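Local coordinates for protein DNA polymerase beta (Leishmania infantum, PDB 4P4M) that catalyses template-directed addition of deoxynucleotides to a DNA primer and, as a family X polymerase, probably serves in base excision repair, at residues E173-D178 with A199-T204; R203-P208 with I277-V282. All coordinates share one frame; numbering follows the deposited sequence.

Contact 1: residues E173-D178 with A199-T204; sequences EVLGKD and AILSRT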
loop_
_atom_site.group_PDB
_atom_site.type_symbol
_atom_site.label_atom_id
_atom_site.label_comp_id
_atom_site.label_asym_id
_atom_site.label_seq_id
_atom_site.Cartn_x
_atom_site.Cartn_y
_atom_site.Cartn_z
ATOM N N GLU A 173 19.024 6.923 -8.228
ATOM C CA GLU A 173 19.818 6.428 -9.355
ATOM C C GLU A 173 19.056 6.443 -10.672
ATOM O O GLU A 173 19.571 6.908 -11.688
ATOM C CB GLU A 173 20.331 5.007 -9.091
ATOM C CG GLU A 173 21.526 4.942 -8.179
ATOM C CD GLU A 173 22.116 3.544 -8.091
ATOM O OE1 GLU A 173 21.537 2.602 -8.680
ATOM O OE2 GLU A 173 23.168 3.391 -7.436
ATOM N N VAL A 174 17.822 5.940 -10.660
ATOM C CA VAL A 174 17.080 5.777 -11.914
ATOM C C VAL A 174 16.068 6.899 -12.207
ATOM O O VAL A 174 15.803 7.202 -13.377
ATOM C CB VAL A 174 16.414 4.371 -12.011
ATOM C CG1 VAL A 174 15.168 4.288 -11.121
ATOM C CG2 VAL A 174 16.061 4.036 -13.461
ATOM N N LEU A 175 15.528 7.529 -11.161
ATOM C CA LEU A 175 14.549 8.616 -11.350
ATOM C C LEU A 175 15.104 10.026 -11.120
ATOM O O LEU A 175 14.542 11.008 -11.624
ATOM C CB LEU A 175 13.302 8.408 -10.476
ATOM C CG LEU A 175 12.586 7.060 -10.578
ATOM C CD1 LEU A 175 11.350 7.038 -9.678
ATOM C CD2 LEU A 175 12.198 6.750 -12.027
ATOM N N GLY A 176 16.183 10.137 -10.347
ATOM C CA GLY A 176 16.831 11.428 -10.128
ATOM C C GLY A 176 16.231 12.270 -9.013
ATOM O O GLY A 176 15.313 11.839 -8.321
ATOM N N LYS A 177 16.730 13.499 -8.861
ATOM C CA LYS A 177 16.401 14.336 -7.708
ATOM C C LYS A 177 14.959 14.847 -7.683
ATOM O O LYS A 177 14.510 15.350 -6.658
ATOM C CB LYS A 177 17.367 15.529 -7.627
ATOM C CG LYS A 177 17.221 16.487 -8.793
ATOM C CD LYS A 177 18.035 17.756 -8.601
ATOM C CE LYS A 177 17.770 18.733 -9.734
ATOM N NZ LYS A 177 18.286 20.093 -9.428
ATOM N N ASP A 178 14.232 14.741 -8.798
ATOM C CA ASP A 178 12.830 15.205 -8.808
ATOM C C ASP A 178 11.902 14.310 -7.980
ATOM O O ASP A 178 10.763 14.691 -7.698
ATOM C CB ASP A 178 12.257 15.285 -10.233
ATOM C CG ASP A 178 12.799 16.455 -11.031
ATOM O OD1 ASP A 178 13.342 17.400 -10.430
ATOM O OD2 ASP A 178 12.664 16.421 -12.273
ATOM N N ALA A 199 5.514 1.928 0.909
ATOM C CA ALA A 199 6.277 3.057 0.390
ATOM C C ALA A 199 5.401 4.034 -0.405
ATOM O O ALA A 199 4.466 3.617 -1.097
ATOM C CB ALA A 199 7.435 2.556 -0.481
ATOM N N ILE A 200 5.707 5.326 -0.282
ATOM C CA ILE A 200 5.150 6.361 -1.160
ATOM C C ILE A 200 6.243 6.887 -2.079
ATOM O O ILE A 200 7.334 7.259 -1.627
ATOM C CB ILE A 200 4.586 7.572 -0.359
ATOM C CG1 ILE A 200 3.431 7.137 0.541
ATOM C CG2 ILE A 200 4.143 8.710 -1.322
ATOM C CD1 ILE A 200 3.019 8.217 1.571
ATOM N N LEU A 201 5.949 6.897 -3.376
ATOM C CA LEU A 201 6.816 7.516 -4.370
ATOM C C LEU A 201 6.149 8.820 -4.820
ATOM O O LEU A 201 4.985 8.816 -5.204
ATOM C CB LEU A 201 6.992 6.558 -5.553
ATOM C CG LEU A 201 7.727 7.070 -6.794
ATOM C CD1 LEU A 201 9.194 7.384 -6.468
ATOM C CD2 LEU A 201 7.614 6.059 -7.940
ATOM N N SER A 202 6.870 9.937 -4.765
ATOM C CA SER A 202 6.271 11.215 -5.145
ATOM C C SER A 202 7.306 12.227 -5.637
ATOM O O SER A 202 8.489 12.134 -5.293
ATOM C CB SER A 202 5.497 11.808 -3.960
ATOM O OG SER A 202 6.367 12.140 -2.878
ATOM N N ARG A 203 6.861 13.190 -6.445
ATOM C CA ARG A 203 7.739 14.281 -6.876
ATOM C C ARG A 203 7.923 15.292 -5.745
ATOM O O ARG A 203 7.002 15.541 -4.965
ATOM C CB ARG A 203 7.184 14.965 -8.139
ATOM C CG ARG A 203 7.301 14.090 -9.410
ATOM C CD ARG A 203 6.551 14.719 -10.604
ATOM N NE ARG A 203 7.188 15.937 -11.136
ATOM C CZ ARG A 203 8.251 15.926 -11.935
ATOM N NH1 ARG A 203 8.801 14.767 -12.282
ATOM N NH2 ARG A 203 8.765 17.065 -12.396
ATOM N N THR A 204 9.111 15.886 -5.657
ATOM C CA THR A 204 9.403 16.815 -4.573
ATOM C C THR A 204 8.743 18.178 -4.805
ATOM O O THR A 204 8.316 18.500 -5.920
ATOM C CB THR A 204 10.912 17.060 -4.436
ATOM O OG1 THR A 204 11.371 17.765 -5.596
ATOM C CG2 THR A 204 11.681 15.727 -4.289
HETATM O O HOH W 1 14.055 18.001 -6.047
HETATM O O HOH W 2 11.513 14.273 -13.524
#
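In the palm of this family X polymerase, the long helix 157-175 gives way to a short turn that leads into strand 179-183, and this turn meets the far end of strand 193-203, the strand that carries the magnesium ligands Asp196 and Asp198 nearer its start. Gly176 leaves the helical path with a positive phi of 85°, and the chain then swings back so that the backbone of Asp178 comes up to that of Arg203. One direct hydrogen bond joins the two segments: Thr204 N donates to Asp178 O over 2.9 Å, fairly straight at 158°, the donor lying above the carbonyl plane. The same oxygen receives a CA-H...O contact from Arg203 CA at 3.2 Å, so two neighbouring residues converge on it. The methyl CG2 of Thr204 rests against Lys177 O, 3.7 Å off, while a water links Lys177 O to Thr204 OG1. The side chains of Asp178 and Arg203 run alongside each other, carboxylate and guanidinium planes 64° apart. Their ion pair is long, 4.0 Å from Asp178 OD2 to Arg203 NH2; a second water, in the guanidinium plane, bridges the two groups by donating to Asp178 OD2 and accepting from Arg203 NH1. The firmer partner of Arg203 NH2 is Pro208 O, so the carboxylate is a secondary neighbour of that nitrogen. Further back along both segments, Leu175 and the buried Leu201 meet tip to tip, CD1 to CD1 at 3.9 Å; Leu201 gets there with CG anti to its backbone N. Around this apolar touch, Leu175 also packs on Val219 of helix 219-229 and Leu201 on Ile181 of strand 179-183, while the backbone of Leu201 pairs with strand 270-277.

Contact 2: residues R203-P208 with I277-V282; sequences RTLDAP and IETKSV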
loop_
_atom_site.group_PDB
_atom_site.type_symbol
_atom_site.label_atom_id
_atom_site.label_comp_id
_atom_site.label_asym_id
_atom_site.label_seq_id
_atom_site.Cartn_x
_atom_site.Cartn_y
_atom_site.Cartn_z
ATOM N N ARG A 203 6.861 13.190 -6.445
ATOM C CA ARG A 203 7.739 14.281 -6.876
ATOM C C ARG A 203 7.923 15.292 -5.745
ATOM O O ARG A 203 7.002 15.541 -4.965
ATOM C CB ARG A 203 7.184 14.965 -8.139
ATOM C CG ARG A 203 7.301 14.090 -9.410
ATOM C CD ARG A 203 6.551 14.719 -10.604
ATOM N NE ARG A 203 7.188 15.937 -11.136
ATOM C CZ ARG A 203 8.251 15.926 -11.935
ATOM N NH1 ARG A 203 8.801 14.767 -12.282
ATOM N NH2 ARG A 203 8.765 17.065 -12.396
ATOM N N THR A 204 9.111 15.886 -5.657
ATOM C CA THR A 204 9.403 16.815 -4.573
ATOM C C THR A 204 8.743 18.178 -4.805
ATOM O O THR A 204 8.316 18.500 -5.920
ATOM C CB THR A 204 10.912 17.060 -4.436
ATOM O OG1 THR A 204 11.371 17.765 -5.596
ATOM C CG2 THR A 204 11.681 15.727 -4.289
ATOM N N LEU A 205 8.696 18.989 -3.750
ATOM C CA LEU A 205 8.189 20.358 -3.857
ATOM C C LEU A 205 8.964 21.204 -4.865
ATOM O O LEU A 205 8.394 22.087 -5.498
ATOM C CB LEU A 205 8.179 21.039 -2.485
ATOM C CG LEU A 205 7.038 20.579 -1.578
ATOM C CD1 LEU A 205 7.260 21.021 -0.132
ATOM C CD2 LEU A 205 5.710 21.086 -2.120
ATOM N N ASP A 206 10.253 20.919 -5.031
ATOM C CA ASP A 206 11.096 21.655 -5.981
ATOM C C ASP A 206 10.958 21.227 -7.452
ATOM O O ASP A 206 11.341 21.970 -8.345
ATOM C CB ASP A 206 12.573 21.545 -5.585
ATOM C CG ASP A 206 12.917 22.374 -4.366
ATOM O OD1 ASP A 206 12.110 23.255 -3.989
ATOM O OD2 ASP A 206 14.005 22.148 -3.793
ATOM N N ALA A 207 10.444 20.030 -7.705
ATOM C CA ALA A 207 10.340 19.521 -9.077
ATOM C C ALA A 207 9.401 20.376 -9.926
ATOM O O ALA A 207 8.387 20.866 -9.425
ATOM C CB ALA A 207 9.854 18.054 -9.063
ATOM N N PRO A 208 9.723 20.555 -11.219
ATOM C CA PRO A 208 8.805 21.373 -12.025
ATOM C C PRO A 208 7.447 20.697 -12.208
ATOM O O PRO A 208 7.369 19.468 -12.229
ATOM C CB PRO A 208 9.532 21.520 -13.371
ATOM C CG PRO A 208 10.606 20.487 -13.377
ATOM C CD PRO A 208 10.959 20.215 -11.943
ATOM N N ILE A 277 2.066 9.030 -5.791
ATOM C CA ILE A 277 1.168 10.070 -5.250
ATOM C C ILE A 277 1.589 11.453 -5.755
ATOM O O ILE A 277 2.784 11.749 -5.802
ATOM C CB ILE A 277 1.216 10.078 -3.689
ATOM C CG1 ILE A 277 0.702 8.751 -3.105
ATOM C CG2 ILE A 277 0.431 11.288 -3.096
ATOM C CD1 ILE A 277 -0.782 8.455 -3.384
ATOM N N GLU A 278 0.618 12.286 -6.151
ATOM C CA GLU A 278 0.903 13.654 -6.611
ATOM C C GLU A 278 1.459 14.514 -5.468
ATOM O O GLU A 278 1.052 14.368 -4.312
ATOM C CB GLU A 278 -0.357 14.336 -7.181
ATOM C CG GLU A 278 -0.954 13.697 -8.460
ATOM C CD GLU A 278 -0.228 14.088 -9.756
ATOM O OE1 GLU A 278 0.546 15.072 -9.764
ATOM O OE2 GLU A 278 -0.452 13.405 -10.782
ATOM N N THR A 279 2.349 15.444 -5.800
ATOM C CA THR A 279 2.989 16.288 -4.781
ATOM C C THR A 279 2.014 16.937 -3.780
ATOM O O THR A 279 2.205 16.831 -2.554
ATOM C CB THR A 279 3.880 17.379 -5.421
ATOM O OG1 THR A 279 4.850 16.759 -6.268
ATOM C CG2 THR A 279 4.605 18.191 -4.333
ATOM N N LYS A 280 0.976 17.605 -4.281
ATOM C CA LYS A 280 0.033 18.294 -3.383
ATOM C C LYS A 280 -0.722 17.331 -2.460
ATOM O O LYS A 280 -1.311 17.758 -1.450
ATOM C CB LYS A 280 -0.980 19.143 -4.173
ATOM C CG LYS A 280 -1.978 18.302 -4.970
ATOM C CD LYS A 280 -3.073 19.151 -5.665
ATOM C CE LYS A 280 -2.533 19.940 -6.856
ATOM N NZ LYS A 280 -3.639 20.631 -7.625
ATOM N N SER A 281 -0.730 16.044 -2.814
ATOM C CA SER A 281 -1.419 15.022 -2.012
ATOM C C SER A 281 -0.542 14.375 -0.939
ATOM O O SER A 281 -1.014 13.543 -0.167
ATOM C CB SER A 281 -1.973 13.915 -2.933
ATOM O OG SER A 281 -3.016 14.409 -3.764
ATOM N N VAL A 282 0.740 14.720 -0.892
ATOM C CA VAL A 282 1.649 13.994 0.004
ATOM C C VAL A 282 1.271 14.030 1.515
ATOM O O VAL A 282 1.320 13.004 2.188
ATOM C CB VAL A 282 3.138 14.380 -0.254
ATOM C CG1 VAL A 282 4.044 13.862 0.851
ATOM C CG2 VAL A 282 3.580 13.830 -1.629
HETATM O O HOH W 3 4.331 13.084 -7.684
HETATM O O HOH W 4 6.068 19.044 -7.836
#
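The loop 203-208 makes a type I beta turn from Thr204 to Ala207, and its first residue approaches the start of the 3-10 segment 279-281, with Arg203 and Thr279 the nearest pair of CA atoms at 5.6 Å. Thr279 carries the contact. Its OG1, anti to its own carbonyl carbon (chi1 -56°), donates to Arg203 O over 2.8 Å, from well above the carbonyl plane, and also lies 3.5 Å from Arg203 CB. The other branch, CG2, crosses obliquely to Leu205 CD2 at 3.8 Å, giving the polar grip an apolar flank near the surface. Two waters extend the join: one accepts from Arg203 N and donates to Ile277 O, the other lies within hydrogen-bonding distance of both Thr279 OG1 and Thr204 O. Within the loop, Arg203 bends at chi3 (70°) to bring NH2 to Pro208 O, 2.8 Å away and close to the guanidinium plane, so the side chain spans the turn. Here two neighbouring parallel strands of the palm sheet come to their ends, a water taking over between Arg203 and Ile277 where direct pairing stops, and the continuation of strand 270-277 winds through the 3-10 segment into helix 282-290.

How the contacts relate
Contacts 1 and 2 lie side by side in the palm, their centres about 9 Å apart, and share Arg203 and Thr204, where strand 193-203 runs out into its loop. Along the chain come 173-178, then 199-204 running on into 203-208, and finally 277-282 much later. The parallel strands 193-203 and 270-277 join them directly, through a probable hydrogen bond from Ile277 N to Leu201 O (3.0 Å), and Ala207 CB also packs on Asp178 O. The end of one central strand is thus tied on one flank to the turn after helix 157-175 and on another to the lead-in of helix 282-290, whose Thr288 and Phe289 line the nucleotide pocket.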